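Side-chain contacts in transcriptional regulator, MarR family (Silicibacter pomeroyi DSS-3, PDB 3BOQ), which probably binds DNA as a MarR-family transcription factor with a winged helix-turn-helix fold: residues Q14-Q17 against T18-W21; D34-R37 against Q38-E42; G112-T115 against F116-S120. All blocks are in the same frame, centred on the assembly; numbering follows the deposited sequence.

Interaction 1: Q14-Q17 against T18-W21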
# COMPACT_ATOMS: atom_id res chain seq x y z
N GLN B 14 -19.87 4.54 -9.20
CA GLN B 14 -18.53 5.09 -9.45
C GLN B 14 -18.03 5.86 -8.23
O GLN B 14 -16.91 5.62 -7.79
CB GLN B 14 -18.48 5.94 -10.73
CG GLN B 14 -17.12 6.61 -10.95
CD GLN B 14 -16.69 6.56 -12.42
OE1 GLN B 14 -16.18 7.58 -12.92
NE2 GLN B 14 -16.87 5.38 -13.14
N GLN B 15 -18.86 6.74 -7.67
CA GLN B 15 -18.51 7.44 -6.42
C GLN B 15 -18.17 6.46 -5.30
O GLN B 15 -17.18 6.65 -4.59
CB GLN B 15 -19.63 8.38 -5.96
CG GLN B 15 -19.67 9.69 -6.72
CD GLN B 15 -20.97 10.46 -6.54
OE1 GLN B 15 -21.75 10.19 -5.62
NE2 GLN B 15 -21.23 11.41 -7.44
N ASN B 16 -18.95 5.39 -5.14
CA ASN B 16 -18.62 4.37 -4.13
C ASN B 16 -17.21 3.80 -4.30
O ASN B 16 -16.49 3.59 -3.32
CB ASN B 16 -19.61 3.20 -4.18
CG ASN B 16 -20.99 3.55 -3.63
OD1 ASN B 16 -21.13 4.46 -2.80
ND2 ASN B 16 -22.02 2.84 -4.10
N GLN B 17 -16.84 3.52 -5.56
CA GLN B 17 -15.55 2.94 -5.93
C GLN B 17 -14.39 3.93 -5.69
O GLN B 17 -13.41 3.58 -5.04
CB GLN B 17 -15.62 2.48 -7.39
CG GLN B 17 -16.39 1.13 -7.53
CD GLN B 17 -16.65 0.70 -8.96
OE1 GLN B 17 -16.50 1.47 -9.88
NE2 GLN B 17 -17.05 -0.55 -9.14
N THR B 18 -14.51 5.14 -6.23
CA THR B 18 -13.56 6.22 -5.90
C THR B 18 -13.32 6.32 -4.40
O THR B 18 -12.18 6.22 -3.95
CB THR B 18 -13.98 7.57 -6.54
OG1 THR B 18 -13.42 7.60 -7.85
CG2 THR B 18 -13.41 8.81 -5.77
N ARG B 19 -14.39 6.49 -3.62
CA ARG B 19 -14.28 6.64 -2.17
C ARG B 19 -13.56 5.48 -1.53
O ARG B 19 -12.68 5.70 -0.73
CB ARG B 19 -15.63 6.80 -1.49
CG ARG B 19 -16.03 8.22 -1.28
CD ARG B 19 -17.27 8.33 -0.40
NE ARG B 19 -18.15 9.39 -0.92
CZ ARG B 19 -19.18 9.19 -1.74
NH1 ARG B 19 -19.51 7.96 -2.14
NH2 ARG B 19 -19.90 10.23 -2.15
N LEU B 20 -13.95 4.26 -1.88
CA LEU B 20 -13.41 3.06 -1.26
C LEU B 20 -11.90 2.99 -1.42
O LEU B 20 -11.19 2.81 -0.45
CB LEU B 20 -14.08 1.79 -1.85
CG LEU B 20 -13.32 0.48 -1.51
CD1 LEU B 20 -13.49 0.16 -0.02
CD2 LEU B 20 -13.71 -0.70 -2.39
N TRP B 21 -11.44 3.15 -2.65
CA TRP B 21 -10.04 3.04 -3.01
C TRP B 21 -9.16 4.11 -2.36
O TRP B 21 -8.08 3.83 -1.83
CB TRP B 21 -9.95 3.10 -4.54
CG TRP B 21 -8.54 3.07 -5.09
CD1 TRP B 21 -8.00 3.94 -5.98
CD2 TRP B 21 -7.51 2.11 -4.79
NE1 TRP B 21 -6.70 3.60 -6.26
CE2 TRP B 21 -6.38 2.47 -5.55
CE3 TRP B 21 -7.44 0.98 -3.93
CZ2 TRP B 21 -5.17 1.75 -5.48
CZ3 TRP B 21 -6.24 0.24 -3.89
CH2 TRP B 21 -5.12 0.64 -4.65

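Interaction 2: D34-R37 against Q38-E42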
# COMPACT_ATOMS: atom_id res chain seq x y z
N ASP B 34 4.44 4.34 9.22
CA ASP B 34 4.78 4.41 10.63
C ASP B 34 5.25 3.09 11.15
O ASP B 34 6.21 3.05 11.90
CB ASP B 34 3.57 4.83 11.42
CG ASP B 34 3.54 6.30 11.68
OD1 ASP B 34 3.99 7.07 10.79
OD2 ASP B 34 3.06 6.68 12.78
N LEU B 35 4.54 2.02 10.77
CA LEU B 35 4.93 0.66 11.04
C LEU B 35 6.34 0.44 10.54
O LEU B 35 7.18 0.04 11.31
CB LEU B 35 3.97 -0.29 10.34
CG LEU B 35 3.98 -1.77 10.69
CD1 LEU B 35 4.00 -2.00 12.22
CD2 LEU B 35 2.79 -2.49 10.07
N ASN B 36 6.59 0.73 9.28
CA ASN B 36 7.92 0.64 8.68
C ASN B 36 9.03 1.43 9.41
O ASN B 36 10.08 0.87 9.75
CB ASN B 36 7.87 1.04 7.21
CG ASN B 36 9.13 0.69 6.47
OD1 ASN B 36 9.50 -0.49 6.40
ND2 ASN B 36 9.80 1.69 5.92
N ARG B 37 8.79 2.72 9.65
CA ARG B 37 9.76 3.59 10.31
C ARG B 37 10.03 3.15 11.76
O ARG B 37 11.17 3.17 12.17
CB ARG B 37 9.33 5.07 10.24
CG ARG B 37 9.98 6.01 11.28
CD ARG B 37 9.82 7.50 10.91
NE ARG B 37 10.89 8.35 11.45
CZ ARG B 37 11.42 9.41 10.82
NH1 ARG B 37 10.99 9.76 9.61
NH2 ARG B 37 12.39 10.11 11.39
N GLN B 38 9.00 2.75 12.50
CA GLN B 38 9.18 2.20 13.86
C GLN B 38 9.82 0.81 13.95
O GLN B 38 10.59 0.55 14.85
CB GLN B 38 7.88 2.24 14.66
CG GLN B 38 7.48 3.64 15.01
CD GLN B 38 6.33 3.66 15.98
OE1 GLN B 38 6.48 3.32 17.15
NE2 GLN B 38 5.17 4.08 15.50
N LEU B 39 9.47 -0.08 13.04
CA LEU B 39 10.07 -1.40 12.98
C LEU B 39 11.57 -1.31 12.68
O LEU B 39 12.38 -2.10 13.21
CB LEU B 39 9.35 -2.26 11.92
CG LEU B 39 9.44 -3.78 12.01
CD1 LEU B 39 8.99 -4.32 13.41
CD2 LEU B 39 8.70 -4.43 10.87
N LEU B 40 11.93 -0.34 11.83
CA LEU B 40 13.32 -0.07 11.48
C LEU B 40 14.07 0.49 12.70
O LEU B 40 15.13 -0.04 13.08
CB LEU B 40 13.46 0.85 10.25
CG LEU B 40 13.76 0.19 8.89
CD1 LEU B 40 13.57 1.16 7.68
CD2 LEU B 40 15.16 -0.41 8.83
N ASP B 41 13.51 1.52 13.32
CA ASP B 41 14.10 2.08 14.52
C ASP B 41 14.30 0.98 15.58
O ASP B 41 15.40 0.85 16.09
CB ASP B 41 13.32 3.27 15.08
CG ASP B 41 13.85 3.72 16.45
OD1 ASP B 41 14.90 4.42 16.52
OD2 ASP B 41 13.24 3.33 17.47
N GLU B 42 13.28 0.19 15.88
CA GLU B 42 13.41 -0.82 16.95
C GLU B 42 14.25 -2.08 16.62
O GLU B 42 14.77 -2.71 17.51
CB GLU B 42 12.02 -1.19 17.50
CG GLU B 42 11.21 0.08 17.81
CD GLU B 42 10.01 -0.12 18.74
OE1 GLU B 42 9.92 -1.19 19.40
OE2 GLU B 42 9.17 0.82 18.80

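Interaction 3: G112-T115 against F116-S120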
# COMPACT_ATOMS: atom_id res chain seq x y z
N GLY B 112 18.51 -15.25 12.09
CA GLY B 112 17.38 -14.66 11.37
C GLY B 112 16.08 -15.02 12.05
O GLY B 112 15.19 -14.18 12.19
N LEU B 113 15.95 -16.28 12.50
CA LEU B 113 14.74 -16.73 13.18
C LEU B 113 14.56 -16.13 14.60
O LEU B 113 13.46 -15.77 14.97
CB LEU B 113 14.66 -18.26 13.19
CG LEU B 113 13.47 -18.96 13.86
CD1 LEU B 113 12.12 -18.64 13.17
CD2 LEU B 113 13.73 -20.47 13.90
N THR B 114 15.64 -16.00 15.36
CA THR B 114 15.63 -15.24 16.62
C THR B 114 15.21 -13.77 16.41
O THR B 114 14.39 -13.26 17.16
CB THR B 114 17.01 -15.28 17.30
OG1 THR B 114 17.25 -16.60 17.81
CG2 THR B 114 17.10 -14.26 18.44
N THR B 115 15.79 -13.11 15.40
CA THR B 115 15.48 -11.72 15.06
C THR B 115 13.99 -11.63 14.66
O THR B 115 13.29 -10.70 15.06
CB THR B 115 16.43 -11.15 13.93
OG1 THR B 115 17.77 -11.02 14.43
CG2 THR B 115 15.98 -9.76 13.44
N PHE B 116 13.51 -12.60 13.89
CA PHE B 116 12.14 -12.61 13.44
C PHE B 116 11.13 -12.60 14.58
O PHE B 116 10.15 -11.85 14.56
CB PHE B 116 11.85 -13.80 12.50
CG PHE B 116 10.42 -13.84 12.09
CD1 PHE B 116 9.92 -12.89 11.18
CD2 PHE B 116 9.54 -14.73 12.71
CE1 PHE B 116 8.58 -12.86 10.86
CE2 PHE B 116 8.17 -14.72 12.38
CZ PHE B 116 7.69 -13.79 11.46
N LYS B 117 11.35 -13.46 15.59
CA LYS B 117 10.47 -13.53 16.74
C LYS B 117 10.47 -12.22 17.55
O LYS B 117 9.39 -11.73 17.91
CB LYS B 117 10.78 -14.76 17.60
CG LYS B 117 10.63 -16.06 16.81
CD LYS B 117 10.90 -17.33 17.63
CE LYS B 117 11.01 -18.56 16.70
NZ LYS B 117 11.35 -19.83 17.39
N GLN B 118 11.64 -11.66 17.83
CA GLN B 118 11.72 -10.34 18.47
C GLN B 118 11.01 -9.29 17.61
O GLN B 118 10.32 -8.43 18.15
CB GLN B 118 13.17 -9.88 18.73
CG GLN B 118 14.06 -10.81 19.58
CD GLN B 118 15.53 -10.33 19.62
OE1 GLN B 118 16.21 -10.22 18.59
NE2 GLN B 118 16.03 -10.05 20.82
N ALA B 119 11.18 -9.36 16.29
CA ALA B 119 10.62 -8.36 15.38
C ALA B 119 9.10 -8.50 15.24
O ALA B 119 8.36 -7.52 15.01
CB ALA B 119 11.29 -8.44 14.01
N SER B 120 8.65 -9.75 15.35
CA SER B 120 7.25 -10.12 15.32
C SER B 120 6.52 -9.54 16.54
O SER B 120 5.42 -9.03 16.42
CB SER B 120 7.14 -11.64 15.30
OG SER B 120 5.85 -12.04 14.96

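Interaction 1: Q14-Q17 against T18-W21
Gln14 meets Thr18 one helical turn on, and the link is made by backbone: Thr18 N donates to Gln14 O at 2.9 Å, with an N-H...O angle of 169° that marks it as nearly straight. The hydroxyl of Thr18 stands further off. The amide of Gln14 turns instead to the second subunit, where its OE1 makes a weak hydrogen bond with Asn124. Gln15 meets Arg19 through both backbone and side chain. Its carbonyl takes the N-H of Arg19, and the two long chains then run next to each other in the same direction, so that Gln15 CB lies 3.8 Å from Arg19 NH1. The guanidinium reaches back because the arginine, after an extended start, is bent at chi3 (-141°), midway along the chain. Further out, Gln15 OE1 is 3.9 Å from Arg19 NH2, a separation beyond hydrogen-bonding length, with the amide and guanidinium planes turned 84° apart.

These i to i+4 pairs lie near the start of helix 12-43, which in MarR proteins belongs to the dimerisation region, and the geometry here agrees: Asn16 and Gln17 pack on Met139 of the second subunit, Leu20 on its Ala142 and Trp21 on its Leu35. Asn16 brings OD1 to the edge of the Arg19 guanidinium, near its plane, 3.9 Å from NH1. Its carbonyl accepts from Leu20 N, and the CB of Leu20 sits 3.3 Å from the same oxygen. Gln17 closes the series by accepting Trp21 N at 3.1 Å; its CB points away from 18-21 overall, the chain extended beyond CG, and the indole of Trp21 leads away from the preceding turn.

Interaction 2: D34-R37 against Q38-E42
The first torsion of Gln38, chi1 -69°, sets CG beside its own backbone N and thereby folds the chain back over the preceding turn, where CG lies 3.4 Å from Asp34 O. Asn36 takes the other course: chi1 -168° turns its amide away from the backbone N, and ND2 ends 4.2 Å from Leu40 CD1, the two side chains running next to each other in one direction. Asp34 O is thus approached twice by Gln38, by the N-H in a 2.9 Å hydrogen bond and by the methylenes CB and CG. Further out, Asp34 OD2 and Gln38 NE2 are 4.3 Å apart, which is proximity without a bond.

The same i to i+4 pattern carries Leu39 N to Leu35 O and Leu40 N to Asn36 O, as expected of the last turns of helix 12-43, where this long helix of the MarR fold passes beside the DNA-binding lobe. Leu35 and Leu39 both pack on Leu47 of helix 47-58, and Asn36 OD1 accepts a hydrogen bond from Leu47 N. Leu39 CB lies 3.2 Å from Leu35 O. A glycine in place of Gln38 would probably leave Asp34 O without its methylene cover and open a gap against Ile126 of helix 110-130. On the exposed side Arg37 O accepts Asp41 N at 3.1 Å, the arginine chain itself reaching outward, extended from CG to NE.

Interaction 3: G112-T115 against F116-S120
Leu113 and Lys117 make the closest contact between side chains across the two segments, and it is apolar: Leu113 CD1 lies 3.7 Å from Lys117 CE, with CG almost as near. The lysine starts with CG beside its backbone N (chi1 -59°) and continues fully extended, which lays its aliphatic part across the leucine branch while the ammonium end runs on past it. Lys117 CG also lies 3.4 Å from Leu113 O, so the methylenes cover that carbonyl as well. Thr114 and Gln118 form a looser pair, aligned in the same direction, with the methyl CG2 of Thr114 4.1 Å from Gln118 OE1.

The hydrogen bonds between the two segments are backbone bonds of the i to i+4 kind. Phe116 N donates to Gly112 O and Lys117 N to Leu113 O. Gln118 N reaches Thr114 O over 3.3 Å, a long bond but an almost straight one, with an N-H...O angle of 177°. Ala119 N lies 2.8 Å from Thr115 O in a more bent bond, and the methyl of Ala119 is also close to that oxygen. The hydroxyl of Thr115 bonds to Ala111 O in the preceding turn, so this side-chain oxygen is satisfied within the helix.

Phe116, Ala119 and Thr115 face other parts of the chain. The ring of Phe116 meets that of Phe50 with the planes about 15° apart and also packs on Met53, Ala54 and Ala57; Ala119 adds a contact to Phe50, and Thr115 touches Leu45 and Met91. This is the start of helix 110-130, packed on helix 47-58, an arrangement consistent with the winged helix-turn-helix fold of MarR regulators, in which the helix after the wing leads from the DNA-binding lobe back toward the dimerisation region.

From the N terminus, interaction 1 lies near the start of helix 12-43 and interaction 2 near its end, with centres 31 Å apart and nearest atoms about 17 Å apart. Interaction 3 follows much later, near the start of helix 110-130. Each joins adjoining turns of one helix, so none closes a loop, and the three run in series without nesting or crossing. Interactions 2 and 3 touch, Leu39 CD1 packing 3.6 Å from Ala119 O, which brings the two helices together beside helix 47-58. Interaction 1, across the chain's centre from interaction 3, packs against the second subunit; interaction 2 also reaches it, through Leu35 on its Trp21, whereas no other chain touches interaction 3.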